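Local coordinates for pseudoazurin (Blue copper protein) (Sinorhizobium meliloti, PDB 3TU6) that binds one copper ion per subunit and probably transfers electrons in the periplasm as a blue copper protein, at residues P22-A27 with E117-E122. Residues are numbered along the deposited sequence; the frame is centred on the assembly and turned at random.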
loop_
_atom_site.group_PDB
_atom_site.type_symbol
_atom_site.label_atom_id
_atom_site.label_comp_id
_atom_site.label_asym_id
_atom_site.label_seq_id
_atom_site.Cartn_x
_atom_site.Cartn_y
_atom_site.Cartn_z
ATOM N N PRO A 22 8.920 -2.147 -0.249
ATOM C CA PRO A 22 8.876 -0.699 -0.022
ATOM C C PRO A 22 7.479 -0.210 0.363
ATOM O O PRO A 22 6.481 -0.834 0.003
ATOM C CB PRO A 22 9.295 -0.123 -1.374
ATOM C CG PRO A 22 8.871 -1.131 -2.348
ATOM C CD PRO A 22 9.060 -2.457 -1.684
ATOM N N ALA A 23 7.422 0.897 1.098
ATOM C CA ALA A 23 6.151 1.488 1.510
ATOM C C ALA A 23 5.409 2.113 0.328
ATOM O O ALA A 23 4.178 2.166 0.325
ATOM C CB ALA A 23 6.384 2.532 2.594
ATOM N N VAL A 24 6.163 2.587 -0.664
ATOM C CA VAL A 24 5.599 3.265 -1.830
ATOM C C VAL A 24 6.165 2.685 -3.127
ATOM O O VAL A 24 7.330 2.916 -3.456
ATOM C CB VAL A 24 5.893 4.781 -1.786
ATOM C CG1 VAL A 24 5.315 5.480 -3.010
ATOM C CG2 VAL A 24 5.336 5.390 -0.510
ATOM N N ILE A 25 5.337 1.927 -3.845
ATOM C CA ILE A 25 5.679 1.416 -5.175
ATOM C C ILE A 25 5.269 2.439 -6.232
ATOM O O ILE A 25 4.152 2.954 -6.194
ATOM C CB ILE A 25 4.952 0.083 -5.481
ATOM C CG1 ILE A 25 5.538 -1.061 -4.648
ATOM C CG2 ILE A 25 5.043 -0.260 -6.965
ATOM C CD1 ILE A 25 6.917 -1.507 -5.091
ATOM N N ARG A 26 6.176 2.732 -7.165
ATOM C CA ARG A 26 5.876 3.616 -8.290
ATOM C C ARG A 26 5.776 2.793 -9.570
ATOM O O ARG A 26 6.789 2.390 -10.142
ATOM C CB ARG A 26 6.943 4.708 -8.429
ATOM C CG ARG A 26 7.150 5.562 -7.178
ATOM C CD ARG A 26 5.867 6.245 -6.708
ATOM N NE ARG A 26 5.315 7.162 -7.708
ATOM C CZ ARG A 26 5.488 8.486 -7.721
ATOM N NH1 ARG A 26 4.930 9.209 -8.685
ATOM N NH2 ARG A 26 6.207 9.101 -6.786
ATOM N N ALA A 27 4.543 2.546 -10.004
ATOM C CA ALA A 27 4.271 1.703 -11.163
ATOM C C ALA A 27 3.592 2.494 -12.274
ATOM O O ALA A 27 3.225 3.655 -12.093
ATOM C CB ALA A 27 3.400 0.528 -10.754
ATOM N N GLU A 117 0.828 10.053 6.528
ATOM C CA GLU A 117 1.504 11.348 6.390
ATOM C C GLU A 117 2.932 11.205 5.852
ATOM O O GLU A 117 3.379 12.028 5.053
ATOM C CB GLU A 117 1.518 12.095 7.729
ATOM C CG GLU A 117 0.163 12.689 8.114
ATOM C CD GLU A 117 0.146 13.294 9.509
ATOM O OE1 GLU A 117 1.228 13.456 10.116
ATOM O OE2 GLU A 117 -0.957 13.613 10.002
ATOM N N LYS A 118 3.636 10.162 6.292
ATOM C CA LYS A 118 4.973 9.857 5.779
ATOM C C LYS A 118 4.913 9.415 4.315
ATOM O O LYS A 118 5.763 9.800 3.510
ATOM C CB LYS A 118 5.637 8.765 6.621
ATOM N N ILE A 119 3.906 8.610 3.982
ATOM C CA ILE A 119 3.705 8.129 2.614
ATOM C C ILE A 119 3.377 9.273 1.654
ATOM O O ILE A 119 3.925 9.335 0.554
ATOM C CB ILE A 119 2.590 7.058 2.549
ATOM C CG1 ILE A 119 3.087 5.742 3.153
ATOM C CG2 ILE A 119 2.146 6.821 1.110
ATOM C CD1 ILE A 119 1.981 4.758 3.464
ATOM N N PHE A 120 2.495 10.178 2.075
ATOM C CA PHE A 120 2.095 11.310 1.234
ATOM C C PHE A 120 3.223 12.325 1.032
ATOM O O PHE A 120 3.330 12.925 -0.037
ATOM C CB PHE A 120 0.857 12.009 1.807
ATOM C CG PHE A 120 -0.380 11.149 1.814
ATOM C CD1 PHE A 120 -0.812 10.516 0.653
ATOM C CD2 PHE A 120 -1.125 10.987 2.976
ATOM C CE1 PHE A 120 -1.951 9.725 0.656
ATOM C CE2 PHE A 120 -2.266 10.196 2.985
ATOM C CZ PHE A 120 -2.679 9.568 1.821
ATOM N N ALA A 121 4.057 12.518 2.052
ATOM C CA ALA A 121 5.243 13.369 1.921
ATOM C C ALA A 121 6.256 12.748 0.955
ATOM O O ALA A 121 6.903 13.460 0.182
ATOM C CB ALA A 121 5.887 13.606 3.281
ATOM N N GLU A 122 6.377 11.423 0.999
ATOM C CA GLU A 122 7.293 10.688 0.126
ATOM C C GLU A 122 6.875 10.800 -1.342
ATOM O O GLU A 122 7.719 10.991 -2.217
ATOM C CB GLU A 122 7.364 9.213 0.549
ATOM C CG GLU A 122 8.482 8.412 -0.120
ATOM C CD GLU A 122 8.573 6.974 0.381
ATOM O OE1 GLU A 122 8.890 6.083 -0.436
ATOM O OE2 GLU A 122 8.333 6.729 1.583
HETATM O O HOH W 1 8.987 3.319 -0.161
#
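V24 meets I119 and E122 where the C-terminal helix 112-125 packs against strand 19-27 of the cupredoxin beta barrel. The branch CG2 of V24 reaches both helix residues, which are three positions, nearly a turn, apart: it lies 3.9 Å from CG2 of I119, a methyl-to-methyl contact, and 3.6 Å from OE1 of E122. The side chains of V24 and E122 approach from opposite directions. In E122, CG stands anti to the backbone N (chi1 -169°) and the chain runs on extended, which carries the carboxylate across to the strand and sets OE1 also against CB of V24, at 3.5 Å. No direct hydrogen bond joins the two segments; a water does so instead. Further out, I119 also rests on I89 and A91 of strand 89-94, the strand that pairs with 19-27 through backbone bonds from A23, I25 and A27. The helix thus rests on two neighbouring strands, while F120, on another side of it, packs on helix 100-104. The side chain of I119 lies about 13 Å from the copper, outside its first shell of ligands. The bridging water accepts from the backbone N of V24 at 3.0 Å and donates to OE1 of E122 at 2.8 Å.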